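Local atomic coordinates of protein synthesis inhibitor I (Hordeum vulgare, PDB entry 4FBB), a protein that belongs to the ribosome-inactivating protein family, is named as an inhibitor of protein synthesis, and is modelled here with a bound adenine. Residues A[90-95]-A[144-149]; A[132-137]-A[167-172]; A[178-183]-A[253-258]. The protein carries 3 engineered substitutions. All coordinates share one frame; numbering follows the deposited sequence.

Overall arrangement
The three contacts follow the ribosome-inactivating protein fold from strand 89-93, inside the mixed sheet, to the bound adenine. Contact 1 seats the last turn of helix 136-147 and the residues after it on that strand, and contact 2 sets the run leading into the same helix against helix 157-179; their centres are about 15 Å apart, and Leu146 of contact 1 touches Leu170 and Val167 of contact 2. Contact 3 joins the end of helix 157-179 to the chain at 253-258, its centre about 17 Å from that of contact 2 and about 26 Å from that of contact 1. Leu171 and Arg179 both touch adenine, whereas the side chain of Phe92 stays about 10 Å away.

Contact 1: A[90-95]-A[144-149]; sequences EGFKSS and TALHGR
The Phe92 ring carries Leu146 on one face and meets Arg149 at its edge, seating the last turn of helix 136-147 and the residues after it on strand 89-93 of the mixed sheet in the ribosome-inactivating protein fold. Leu146 CD2 stands 3.5 Å from the ring centroid, a CH-pi contact displaced toward CG, from which CD2 is 3.3 Å. At the far rim, Arg149 CD lies near the ring plane, 4.1 Å from Phe92 CZ. The Arg149 chain is extended from CG to NE and its guanidinium plane stands at 85° to the ring; NH2 finds its partner in Gln160, while Trp100 supplies a cation-pi contact.

The second flat group, the His147 imidazole, takes Ser95 CB over one face, 3.8 Å from its centroid, with Lys93 O in plane at its edge, 3.7 Å from CD2. This brings the ring alongside the chain just after the strand. Here Ser94 OG turns to Trp100, Asp96 and Thr98, and Leu78 of strand 78-83 lies against both Leu146 and His147.

Ser95 closes the contact with two bonds to a single carbonyl: its backbone N reaches His147 O at 2.9 Å, and its hydroxyl, placed between the backbone N and carbonyl carbon (chi1 44°), brings OG to 2.6 Å from the same His147 O.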
ATOM      1  N   GLU A  90       2.719  -1.387   9.137  1.00 32.36           N
ATOM      2  CA  GLU A  90       2.783  -2.001  10.458  1.00 36.85           C
ATOM      3  C   GLU A  90       3.200  -1.016  11.538  1.00 40.26           C
ATOM      4  O   GLU A  90       2.920  -1.231  12.721  1.00 40.15           O
ATOM      5  CB  GLU A  90       3.716  -3.222  10.446  1.00 37.00           C
ATOM      6  CG  GLU A  90       3.123  -4.450   9.772  1.00 34.94           C
ATOM      7  CD  GLU A  90       1.868  -4.948  10.471  1.00 40.30           C
ATOM      8  OE1 GLU A  90       1.678  -4.611  11.660  1.00 43.40           O
ATOM      9  OE2 GLU A  90       1.072  -5.684   9.842  1.00 42.29           O
ATOM     10  N   GLY A  91       3.857   0.067  11.129  1.00 39.05           N
ATOM     11  CA  GLY A  91       4.338   1.055  12.078  1.00 37.29           C
ATOM     12  C   GLY A  91       4.289   2.501  11.613  1.00 42.27           C
ATOM     13  O   GLY A  91       4.284   2.784  10.411  1.00 42.90           O
ATOM     14  N   PHE A  92       4.232   3.423  12.571  1.00 39.53           N
ATOM     15  CA  PHE A  92       4.419   4.839  12.274  1.00 40.65           C
ATOM     16  C   PHE A  92       5.147   5.546  13.405  1.00 45.30           C
ATOM     17  O   PHE A  92       5.071   5.135  14.565  1.00 46.78           O
ATOM     18  CB  PHE A  92       3.099   5.533  11.936  1.00 43.10           C
ATOM     19  CG  PHE A  92       2.133   5.630  13.088  1.00 45.06           C
ATOM     20  CD1 PHE A  92       2.284   6.608  14.065  1.00 44.66           C
ATOM     21  CD2 PHE A  92       1.041   4.780  13.162  1.00 46.99           C
ATOM     22  CE1 PHE A  92       1.384   6.713  15.111  1.00 44.81           C
ATOM     23  CE2 PHE A  92       0.133   4.878  14.208  1.00 44.94           C
ATOM     24  CZ  PHE A  92       0.308   5.846  15.186  1.00 41.44           C
ATOM     25  N   LYS A  93       5.845   6.619  13.054  1.00 46.67           N
ATOM     26  CA  LYS A  93       6.755   7.300  13.967  1.00 44.26           C
ATOM     27  C   LYS A  93       6.270   8.724  14.240  1.00 47.23           C
ATOM     28  O   LYS A  93       6.220   9.558  13.334  1.00 42.80           O
ATOM     29  CB  LYS A  93       8.149   7.323  13.337  1.00 41.86           C
ATOM     30  CG  LYS A  93       9.249   7.945  14.162  1.00 44.83           C
ATOM     31  CD  LYS A  93      10.577   7.671  13.468  1.00 46.87           C
ATOM     32  CE  LYS A  93      11.760   8.292  14.183  1.00 48.16           C
ATOM     33  NZ  LYS A  93      13.030   7.861  13.535  1.00 48.89           N
ATOM     34  N   SER A  94       5.905   9.002  15.487  1.00 45.48           N
ATOM     35  CA  SER A  94       5.446  10.336  15.859  1.00 48.73           C
ATOM     36  C   SER A  94       6.617  11.294  16.101  1.00 48.85           C
ATOM     37  O   SER A  94       7.780  10.912  15.959  1.00 45.07           O
ATOM     38  CB  SER A  94       4.506  10.276  17.066  1.00 49.86           C
ATOM     39  OG  SER A  94       5.066   9.543  18.144  1.00 52.08           O
ATOM     40  N   SER A  95       6.303  12.539  16.448  1.00 50.65           N
ATOM     41  CA  SER A  95       7.327  13.580  16.550  1.00 52.64           C
ATOM     42  C   SER A  95       8.279  13.443  17.743  1.00 56.02           C
ATOM     43  O   SER A  95       9.409  13.943  17.692  1.00 55.86           O
ATOM     44  CB  SER A  95       6.697  14.980  16.519  1.00 51.33           C
ATOM     45  OG  SER A  95       5.550  15.060  17.350  1.00 52.70           O
ATOM     46  N   THR A 144      -1.128  14.989  10.801  1.00 41.47           N
ATOM     47  CA  THR A 144      -0.976  15.766  12.032  1.00 42.97           C
ATOM     48  C   THR A 144      -1.314  14.936  13.272  1.00 43.83           C
ATOM     49  O   THR A 144      -0.508  14.818  14.191  1.00 47.65           O
ATOM     50  CB  THR A 144      -1.873  17.022  12.037  1.00 43.80           C
ATOM     51  OG1 THR A 144      -1.809  17.673  10.762  1.00 42.02           O
ATOM     52  CG2 THR A 144      -1.431  17.993  13.133  1.00 43.70           C
ATOM     53  N   ALA A 145      -2.516  14.369  13.287  1.00 43.74           N
ATOM     54  CA  ALA A 145      -3.003  13.591  14.425  1.00 45.57           C
ATOM     55  C   ALA A 145      -2.083  12.429  14.817  1.00 45.78           C
ATOM     56  O   ALA A 145      -2.024  12.039  15.984  1.00 45.18           O
ATOM     57  CB  ALA A 145      -4.402  13.082  14.140  1.00 44.68           C
ATOM     58  N   LEU A 146      -1.379  11.874  13.834  1.00 45.39           N
ATOM     59  CA  LEU A 146      -0.474  10.750  14.059  1.00 46.72           C
ATOM     60  C   LEU A 146       0.870  11.265  14.540  1.00 46.61           C
ATOM     61  O   LEU A 146       1.441  10.769  15.510  1.00 48.21           O
ATOM     62  CB  LEU A 146      -0.257   9.984  12.754  1.00 45.32           C
ATOM     63  CG  LEU A 146      -0.544   8.489  12.712  1.00 47.98           C
ATOM     64  CD1 LEU A 146      -2.037   8.254  12.592  1.00 45.90           C
ATOM     65  CD2 LEU A 146       0.188   7.848  11.548  1.00 49.18           C
ATOM     66  N   HIS A 147       1.375  12.269  13.837  1.00 43.15           N
ATOM     67  CA  HIS A 147       2.678  12.840  14.135  1.00 48.62           C
ATOM     68  C   HIS A 147       2.648  13.572  15.475  1.00 50.30           C
ATOM     69  O   HIS A 147       3.688  13.777  16.106  1.00 49.75           O
ATOM     70  CB  HIS A 147       3.085  13.796  13.017  1.00 45.83           C
ATOM     71  CG  HIS A 147       4.554  14.064  12.946  1.00 46.33           C
ATOM     72  ND1 HIS A 147       5.078  15.336  12.902  1.00 47.21           N
ATOM     73  CD2 HIS A 147       5.617  13.219  12.892  1.00 47.25           C
ATOM     74  CE1 HIS A 147       6.398  15.270  12.827  1.00 50.28           C
ATOM     75  NE2 HIS A 147       6.745  13.991  12.821  1.00 48.17           N
ATOM     76  N   GLY A 148       1.449  13.962  15.903  1.00 50.26           N
ATOM     77  CA  GLY A 148       1.269  14.680  17.152  1.00 48.28           C
ATOM     78  C   GLY A 148       1.164  13.768  18.359  1.00 51.96           C
ATOM     79  O   GLY A 148       1.172  14.235  19.499  1.00 53.11           O
ATOM     80  N   ARG A 149       1.073  12.464  18.109  1.00 53.79           N
ATOM     81  CA  ARG A 149       0.946  11.471  19.175  1.00 53.96           C
ATOM     82  C   ARG A 149       2.186  11.470  20.079  1.00 53.71           C
ATOM     83  O   ARG A 149       3.311  11.440  19.590  1.00 51.37           O
ATOM     84  CB  ARG A 149       0.723  10.082  18.565  1.00 52.44           C
ATOM     85  CG  ARG A 149       0.041   9.099  19.490  1.00 53.42           C
ATOM     86  CD  ARG A 149      -0.244   7.779  18.797  1.00 49.35           C
ATOM     87  NE  ARG A 149      -0.841   6.836  19.736  1.00 50.70           N
ATOM     88  CZ  ARG A 149      -2.132   6.822  20.048  1.00 51.24           C
ATOM     89  NH1 ARG A 149      -2.958   7.694  19.484  1.00 48.37           N
ATOM     90  NH2 ARG A 149      -2.598   5.938  20.920  1.00 51.36           N
TER

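Contact 2: A[132-137]-A[167-172]; sequences VALGRQ and VTTLLL. With ADE (adenine), chain E.
Leu134 and Leu172 meet at about a right angle, the CD1 methyl of Leu134 pressing on Leu172 CB at 3.5 Å. The other branch of Leu134 turns to the helix backbone, where CD2 lies 3.6 Å from Thr169 O and 3.7 Å from Thr169 CA. One leucine thus straddles two residues three apart in helix 157-179, CD1 on Leu172 and CD2 mainly on Thr169.

Beside Leu134, Val132 crosses both Thr168 and Leu172 at a slant. Its CG2 meets the methyl of Thr168, CG2 to CG2 at 3.6 Å, while its CB lies 4.0 Å from Leu172 CD1. Thr168 offers carbon to the valine because its CG2 is anti to the backbone N; its hydroxyl bonds back to Arg164 O, one turn earlier. Thr169 reaches the same division by a different rotamer: OG1, between the backbone N and the carbonyl carbon (chi1 56°), returns to Ala166 O, and CG2 packs against Val132 CG1 at 4.0 Å. The two threonines therefore satisfy their hydroxyls within their own helix and present methyls to an interface without cross-segment hydrogen bonds.

On another side of the helix, both Leu171 methyls lie over one face of adenine, CD1 3.8 Å from C5 and CD2 3.6 Å from N1.

The run 132-135 leads through Gly135, the N-cap, into helix 136-147, whose Leu139 and Ala142 touch Leu170. Leu122 of helix 119-122 meets Val167, Thr168 and Leu171, and Leu170 also rests on Leu78 and Leu80 of strand 78-83, so this part of helix 157-179 lies between helices and the mixed sheet.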
ATOM      1  N   VAL A 132     -15.107   6.278   3.884  1.00 43.52           N
ATOM      2  CA  VAL A 132     -13.944   7.052   4.308  1.00 40.17           C
ATOM      3  C   VAL A 132     -13.641   8.203   3.344  1.00 41.99           C
ATOM      4  O   VAL A 132     -13.479   7.997   2.138  1.00 36.80           O
ATOM      5  CB  VAL A 132     -12.694   6.171   4.417  1.00 40.37           C
ATOM      6  CG1 VAL A 132     -11.565   6.950   5.056  1.00 39.73           C
ATOM      7  CG2 VAL A 132     -12.997   4.917   5.221  1.00 43.58           C
ATOM      8  N   ALA A 133     -13.560   9.417   3.881  1.00 43.21           N
ATOM      9  CA  ALA A 133     -13.243  10.585   3.063  1.00 37.79           C
ATOM     10  C   ALA A 133     -11.730  10.754   2.930  1.00 36.22           C
ATOM     11  O   ALA A 133     -11.001  10.738   3.926  1.00 36.33           O
ATOM     12  CB  ALA A 133     -13.873  11.843   3.659  1.00 38.03           C
ATOM     13  N   LEU A 134     -11.270  10.913   1.692  1.00 38.01           N
ATOM     14  CA  LEU A 134      -9.864  11.195   1.416  1.00 36.79           C
ATOM     15  C   LEU A 134      -9.740  12.551   0.718  1.00 35.46           C
ATOM     16  O   LEU A 134     -10.711  13.064   0.158  1.00 38.99           O
ATOM     17  CB  LEU A 134      -9.267  10.106   0.528  1.00 37.25           C
ATOM     18  CG  LEU A 134      -9.498   8.668   1.002  1.00 36.81           C
ATOM     19  CD1 LEU A 134      -8.943   7.710  -0.015  1.00 33.36           C
ATOM     20  CD2 LEU A 134      -8.847   8.449   2.358  1.00 36.82           C
ATOM     21  N   GLY A 135      -8.542  13.117   0.741  1.00 34.29           N
ATOM     22  CA  GLY A 135      -8.312  14.427   0.164  1.00 33.75           C
ATOM     23  C   GLY A 135      -7.103  15.068   0.810  1.00 32.82           C
ATOM     24  O   GLY A 135      -6.521  14.494   1.728  1.00 36.52           O
ATOM     25  N   ARG A 136      -6.726  16.254   0.339  1.00 30.22           N
ATOM     26  CA  ARG A 136      -5.522  16.909   0.830  1.00 31.40           C
ATOM     27  C   ARG A 136      -5.627  17.244   2.322  1.00 30.41           C
ATOM     28  O   ARG A 136      -4.664  17.072   3.069  1.00 35.77           O
ATOM     29  CB  ARG A 136      -5.217  18.178   0.015  1.00 27.77           C
ATOM     30  CG  ARG A 136      -3.853  18.768   0.310  1.00 32.44           C
ATOM     31  CD  ARG A 136      -3.626  20.095  -0.413  1.00 31.32           C
ATOM     32  NE  ARG A 136      -3.581  19.953  -1.868  1.00 30.94           N
ATOM     33  CZ  ARG A 136      -2.531  19.499  -2.544  1.00 32.38           C
ATOM     34  NH1 ARG A 136      -1.448  19.104  -1.897  1.00 32.55           N
ATOM     35  NH2 ARG A 136      -2.567  19.421  -3.872  1.00 32.40           N
ATOM     36  N   GLN A 137      -6.791  17.734   2.746  1.00 31.94           N
ATOM     37  CA  GLN A 137      -6.980  18.107   4.144  1.00 35.27           C
ATOM     38  C   GLN A 137      -7.083  16.871   5.040  1.00 37.28           C
ATOM     39  O   GLN A 137      -6.492  16.837   6.122  1.00 37.37           O
ATOM     40  CB  GLN A 137      -8.209  19.001   4.322  1.00 35.19           C
ATOM     41  CG  GLN A 137      -8.162  19.818   5.601  1.00 37.15           C
ATOM     42  CD  GLN A 137      -6.892  20.640   5.696  1.00 40.10           C
ATOM     43  OE1 GLN A 137      -6.619  21.478   4.836  1.00 40.33           O
ATOM     44  NE2 GLN A 137      -6.094  20.389   6.730  1.00 35.69           N
ATOM     45  N   VAL A 167      -5.228   6.235  10.241  1.00 35.40           N
ATOM     46  CA  VAL A 167      -4.578   5.100   9.587  1.00 29.48           C
ATOM     47  C   VAL A 167      -5.377   4.638   8.374  1.00 31.58           C
ATOM     48  O   VAL A 167      -4.806   4.375   7.317  1.00 36.62           O
ATOM     49  CB  VAL A 167      -4.323   3.933  10.575  1.00 36.15           C
ATOM     50  CG1 VAL A 167      -3.934   2.660   9.827  1.00 33.39           C
ATOM     51  CG2 VAL A 167      -3.224   4.325  11.554  1.00 33.36           C
ATOM     52  N   THR A 168      -6.699   4.583   8.514  1.00 29.42           N
ATOM     53  CA  THR A 168      -7.565   4.223   7.392  1.00 31.08           C
ATOM     54  C   THR A 168      -7.372   5.186   6.214  1.00 34.31           C
ATOM     55  O   THR A 168      -7.355   4.767   5.052  1.00 35.09           O
ATOM     56  CB  THR A 168      -9.045   4.213   7.789  1.00 35.21           C
ATOM     57  OG1 THR A 168      -9.236   3.352   8.925  1.00 36.76           O
ATOM     58  CG2 THR A 168      -9.904   3.720   6.631  1.00 33.54           C
ATOM     59  N   THR A 169      -7.220   6.471   6.519  1.00 31.56           N
ATOM     60  CA  THR A 169      -7.010   7.474   5.476  1.00 33.52           C
ATOM     61  C   THR A 169      -5.666   7.278   4.757  1.00 33.81           C
ATOM     62  O   THR A 169      -5.617   7.266   3.529  1.00 32.72           O
ATOM     63  CB  THR A 169      -7.134   8.912   6.028  1.00 35.62           C
ATOM     64  OG1 THR A 169      -6.228   9.083   7.120  1.00 39.25           O
ATOM     65  CG2 THR A 169      -8.559   9.191   6.517  1.00 29.39           C
ATOM     66  N   LEU A 170      -4.583   7.113   5.513  1.00 31.47           N
ATOM     67  CA  LEU A 170      -3.261   6.924   4.906  1.00 34.38           C
ATOM     68  C   LEU A 170      -3.095   5.595   4.154  1.00 34.36           C
ATOM     69  O   LEU A 170      -2.443   5.551   3.111  1.00 32.30           O
ATOM     70  CB  LEU A 170      -2.143   7.052   5.943  1.00 31.94           C
ATOM     71  CG  LEU A 170      -2.022   8.362   6.712  1.00 33.93           C
ATOM     72  CD1 LEU A 170      -0.759   8.369   7.564  1.00 37.70           C
ATOM     73  CD2 LEU A 170      -2.019   9.533   5.748  1.00 32.23           C
ATOM     74  N   LEU A 171      -3.651   4.513   4.698  1.00 36.14           N
ATOM     75  CA  LEU A 171      -3.622   3.224   4.010  1.00 32.13           C
ATOM     76  C   LEU A 171      -4.198   3.393   2.614  1.00 32.61           C
ATOM     77  O   LEU A 171      -3.675   2.857   1.635  1.00 31.63           O
ATOM     78  CB  LEU A 171      -4.455   2.190   4.763  1.00 36.06           C
ATOM     79  CG  LEU A 171      -3.891   1.601   6.050  1.00 38.20           C
ATOM     80  CD1 LEU A 171      -4.846   0.545   6.583  1.00 33.83           C
ATOM     81  CD2 LEU A 171      -2.527   1.002   5.794  1.00 36.87           C
ATOM     82  N   LEU A 172      -5.279   4.161   2.532  1.00 29.27           N
ATOM     83  CA  LEU A 172      -5.953   4.377   1.269  1.00 30.40           C
ATOM     84  C   LEU A 172      -5.125   5.267   0.354  1.00 28.33           C
ATOM     85  O   LEU A 172      -4.909   4.924  -0.805  1.00 24.68           O
ATOM     86  CB  LEU A 172      -7.342   4.949   1.519  1.00 34.34           C
ATOM     87  CG  LEU A 172      -8.310   3.869   1.991  1.00 32.26           C
ATOM     88  CD1 LEU A 172      -9.558   4.474   2.612  1.00 38.22           C
ATOM     89  CD2 LEU A 172      -8.673   2.975   0.820  1.00 32.54           C
TER
HETATM   90  N9  ADE E 301      -4.765  -3.304   3.831  1.00 35.61           N
HETATM   91  C8  ADE E 301      -5.680  -3.454   4.835  1.00 40.88           C
HETATM   92  N7  ADE E 301      -5.174  -3.274   6.035  1.00 41.28           N
HETATM   93  C5  ADE E 301      -3.840  -2.985   5.800  1.00 36.95           C
HETATM   94  C6  ADE E 301      -2.750  -2.694   6.646  1.00 37.92           C
HETATM   95  N6  ADE E 301      -2.812  -2.647   7.982  1.00 42.93           N
HETATM   96  N1  ADE E 301      -1.560  -2.466   6.064  1.00 38.57           N
HETATM   97  C2  ADE E 301      -1.450  -2.509   4.727  1.00 34.43           C
HETATM   98  N3  ADE E 301      -2.395  -2.773   3.829  1.00 34.35           N
HETATM   99  C4  ADE E 301      -3.571  -3.013   4.445  1.00 38.29           C

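Contact 3: A[178-183]-A[253-258]; sequences TRFQTV and NTLGIL. With ADE (adenine), chain E.
Arg179 O receives two backbone N-H groups, from Gly256 N at 2.6 Å and from Ile257 N at 3.3 Å. Both donors approach from the same face, well above the carbonyl plane. Beyond the Phe180 N-cap, Gln181 N bonds Thr254 O at 2.9 Å, completing an isolated beta bridge between Phe180 and Leu255 that ties the break between helices 157-179 and 181-190 to the chain leaving helix 248-254.

Around these bonds, Gly256 CA makes a CA-H...O contact with Thr178 O at 3.6 Å, Gln181 CB lies 3.4 Å from Asn253 O, and Ile257 CG2 runs beside Thr178 CG2 at 4.0 Å. The methyls of Thr182 and Thr254 touch. Farther out, Arg49 binds the carbonyls of Leu255 and Gly256, and Arg36 that of Thr178.

The Arg179 side chain leaves the backbone away from 253-258 and, extended from CG to NE, carries its guanidinium to adenine. NH1 and NH2 hydrogen-bond N3, at 3.1 and 3.3 Å, with N3 in the guanidinium plane at its edge. Glu176 forms a salt bridge with NH1, Asn86 O accepts from NH2, and Trp214 adds a cation-pi contact. Two N-H donors on one ring nitrogen would probably draw electron density toward N3.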
ATOM      1  N   THR A 178      -0.488   2.822  -3.987  1.00 23.62           N
ATOM      2  CA  THR A 178       0.658   2.144  -4.595  1.00 24.11           C
ATOM      3  C   THR A 178       0.176   0.886  -5.324  1.00 22.37           C
ATOM      4  O   THR A 178       0.572   0.626  -6.459  1.00 20.16           O
ATOM      5  CB  THR A 178       1.746   1.784  -3.546  1.00 24.61           C
ATOM      6  OG1 THR A 178       2.320   2.980  -3.009  1.00 23.79           O
ATOM      7  CG2 THR A 178       2.853   0.959  -4.158  1.00 22.57           C
ATOM      8  N   ARG A 179      -0.697   0.114  -4.674  1.00 23.25           N
ATOM      9  CA  ARG A 179      -1.207  -1.123  -5.268  1.00 23.04           C
ATOM     10  C   ARG A 179      -2.096  -0.931  -6.489  1.00 21.70           C
ATOM     11  O   ARG A 179      -2.059  -1.743  -7.407  1.00 20.14           O
ATOM     12  CB  ARG A 179      -1.989  -1.922  -4.233  1.00 23.06           C
ATOM     13  CG  ARG A 179      -1.120  -2.519  -3.155  1.00 24.01           C
ATOM     14  CD  ARG A 179      -1.964  -2.793  -1.936  1.00 28.24           C
ATOM     15  NE  ARG A 179      -1.224  -3.477  -0.880  1.00 26.88           N
ATOM     16  CZ  ARG A 179      -1.597  -3.481   0.394  1.00 32.15           C
ATOM     17  NH1 ARG A 179      -2.691  -2.824   0.759  1.00 27.82           N
ATOM     18  NH2 ARG A 179      -0.872  -4.132   1.297  1.00 31.38           N
ATOM     19  N   PHE A 180      -2.911   0.123  -6.494  1.00 18.21           N
ATOM     20  CA  PHE A 180      -3.900   0.300  -7.565  1.00 19.44           C
ATOM     21  C   PHE A 180      -3.807   1.639  -8.264  1.00 19.52           C
ATOM     22  O   PHE A 180      -3.760   2.685  -7.616  1.00 20.28           O
ATOM     23  CB  PHE A 180      -5.323   0.112  -7.025  1.00 19.68           C
ATOM     24  CG  PHE A 180      -5.557  -1.256  -6.443  1.00 21.10           C
ATOM     25  CD1 PHE A 180      -5.834  -2.336  -7.270  1.00 23.32           C
ATOM     26  CD2 PHE A 180      -5.468  -1.460  -5.081  1.00 23.14           C
ATOM     27  CE1 PHE A 180      -6.027  -3.609  -6.743  1.00 19.82           C
ATOM     28  CE2 PHE A 180      -5.656  -2.723  -4.545  1.00 24.86           C
ATOM     29  CZ  PHE A 180      -5.941  -3.796  -5.380  1.00 20.74           C
ATOM     30  N   GLN A 181      -3.801   1.587  -9.592  1.00 17.85           N
ATOM     31  CA  GLN A 181      -3.815   2.799 -10.418  1.00 21.56           C
ATOM     32  C   GLN A 181      -5.172   3.484 -10.317  1.00 21.90           C
ATOM     33  O   GLN A 181      -5.283   4.706 -10.453  1.00 19.75           O
ATOM     34  CB  GLN A 181      -3.511   2.457 -11.876  1.00 17.40           C
ATOM     35  CG  GLN A 181      -2.145   1.816 -12.103  1.00 17.04           C
ATOM     36  CD  GLN A 181      -1.726   1.801 -13.560  1.00 21.33           C
ATOM     37  OE1 GLN A 181      -1.639   0.739 -14.199  1.00 22.58           O
ATOM     38  NE2 GLN A 181      -1.441   2.979 -14.094  1.00 18.59           N
ATOM     39  N   THR A 182      -6.216   2.698 -10.082  1.00 23.41           N
ATOM     40  CA  THR A 182      -7.536   3.291  -9.877  1.00 24.27           C
ATOM     41  C   THR A 182      -7.517   4.181  -8.641  1.00 22.09           C
ATOM     42  O   THR A 182      -7.919   5.350  -8.690  1.00 24.89           O
ATOM     43  CB  THR A 182      -8.595   2.221  -9.692  1.00 21.52           C
ATOM     44  OG1 THR A 182      -8.102   1.270  -8.745  1.00 19.99           O
ATOM     45  CG2 THR A 182      -8.891   1.530 -11.006  1.00 20.97           C
ATOM     46  N   VAL A 183      -7.056   3.624  -7.529  1.00 24.01           N
ATOM     47  CA  VAL A 183      -6.949   4.378  -6.290  1.00 23.48           C
ATOM     48  C   VAL A 183      -5.999   5.576  -6.412  1.00 26.57           C
ATOM     49  O   VAL A 183      -6.347   6.679  -5.987  1.00 26.09           O
ATOM     50  CB  VAL A 183      -6.524   3.489  -5.113  1.00 26.62           C
ATOM     51  CG1 VAL A 183      -6.294   4.337  -3.867  1.00 26.95           C
ATOM     52  CG2 VAL A 183      -7.603   2.423  -4.850  1.00 21.43           C
ATOM     53  N   ASN A 253      -4.527  -2.000 -16.534  1.00 20.04           N
ATOM     54  CA  ASN A 253      -4.780  -0.593 -16.241  1.00 21.07           C
ATOM     55  C   ASN A 253      -5.189  -0.369 -14.795  1.00 20.26           C
ATOM     56  O   ASN A 253      -5.133   0.752 -14.294  1.00 18.55           O
ATOM     57  CB  ASN A 253      -5.851  -0.022 -17.172  1.00 22.66           C
ATOM     58  CG  ASN A 253      -5.297   0.359 -18.513  1.00 22.48           C
ATOM     59  OD1 ASN A 253      -4.175   0.874 -18.605  1.00 27.82           O
ATOM     60  ND2 ASN A 253      -6.067   0.117 -19.571  1.00 20.59           N
ATOM     61  N   THR A 254      -5.620  -1.428 -14.120  1.00 19.16           N
ATOM     62  CA  THR A 254      -6.054  -1.307 -12.735  1.00 16.64           C
ATOM     63  C   THR A 254      -4.932  -1.546 -11.733  1.00 18.76           C
ATOM     64  O   THR A 254      -4.844  -0.854 -10.733  1.00 17.38           O
ATOM     65  CB  THR A 254      -7.231  -2.269 -12.439  1.00 18.97           C
ATOM     66  OG1 THR A 254      -8.317  -1.960 -13.326  1.00 20.06           O
ATOM     67  CG2 THR A 254      -7.674  -2.146 -10.992  1.00 22.07           C
ATOM     68  N   LEU A 255      -4.072  -2.533 -11.994  1.00 19.15           N
ATOM     69  CA  LEU A 255      -2.995  -2.857 -11.062  1.00 17.51           C
ATOM     70  C   LEU A 255      -1.839  -1.854 -11.115  1.00 15.92           C
ATOM     71  O   LEU A 255      -1.256  -1.617 -12.181  1.00 20.43           O
ATOM     72  CB  LEU A 255      -2.477  -4.290 -11.312  1.00 18.83           C
ATOM     73  CG  LEU A 255      -3.493  -5.368 -10.894  1.00 16.99           C
ATOM     74  CD1 LEU A 255      -3.306  -6.650 -11.688  1.00 16.05           C
ATOM     75  CD2 LEU A 255      -3.389  -5.648  -9.393  1.00 22.03           C
ATOM     76  N   GLY A 256      -1.547  -1.262  -9.958  1.00 17.81           N
ATOM     77  CA  GLY A 256      -0.353  -0.457  -9.752  1.00 17.88           C
ATOM     78  C   GLY A 256       0.882  -1.329  -9.676  1.00 21.59           C
ATOM     79  O   GLY A 256       1.836  -1.138 -10.434  1.00 18.33           O
ATOM     80  N   ILE A 257       0.864  -2.286  -8.748  1.00 18.44           N
ATOM     81  CA  ILE A 257       1.923  -3.299  -8.673  1.00 16.33           C
ATOM     82  C   ILE A 257       1.267  -4.576  -8.162  1.00 18.05           C
ATOM     83  O   ILE A 257       0.387  -4.500  -7.309  1.00 19.29           O
ATOM     84  CB  ILE A 257       3.094  -2.828  -7.780  1.00 20.80           C
ATOM     85  CG1 ILE A 257       4.174  -3.915  -7.661  1.00 18.70           C
ATOM     86  CG2 ILE A 257       2.610  -2.398  -6.399  1.00 20.75           C
ATOM     87  CD1 ILE A 257       5.437  -3.396  -7.027  1.00 20.83           C
ATOM     88  N   LEU A 258       1.650  -5.731  -8.708  1.00 20.13           N
ATOM     89  CA  LEU A 258       0.979  -6.995  -8.364  1.00 22.38           C
ATOM     90  C   LEU A 258       1.597  -7.623  -7.119  1.00 22.67           C
ATOM     91  O   LEU A 258       2.805  -7.538  -6.926  1.00 18.85           O
ATOM     92  CB  LEU A 258       1.050  -8.009  -9.519  1.00 21.43           C
ATOM     93  CG  LEU A 258       0.125  -7.894 -10.733  1.00 21.86           C
ATOM     94  CD1 LEU A 258       0.568  -6.745 -11.629  1.00 19.81           C
ATOM     95  CD2 LEU A 258       0.098  -9.197 -11.518  1.00 20.15           C
TER
HETATM   96  N9  ADE E 301      -4.765  -3.304   3.831  1.00 35.61           N
HETATM   97  C8  ADE E 301      -5.680  -3.454   4.835  1.00 40.88           C
HETATM   98  N7  ADE E 301      -5.174  -3.274   6.035  1.00 41.28           N
HETATM   99  C5  ADE E 301      -3.840  -2.985   5.800  1.00 36.95           C
HETATM  100  C6  ADE E 301      -2.750  -2.694   6.646  1.00 37.92           C
HETATM  101  N6  ADE E 301      -2.812  -2.647   7.982  1.00 42.93           N
HETATM  102  N1  ADE E 301      -1.560  -2.466   6.064  1.00 38.57           N
HETATM  103  C2  ADE E 301      -1.450  -2.509   4.727  1.00 34.43           C
HETATM  104  N3  ADE E 301      -2.395  -2.773   3.829  1.00 34.35           N
HETATM  105  C4  ADE E 301      -3.571  -3.013   4.445  1.00 38.29           C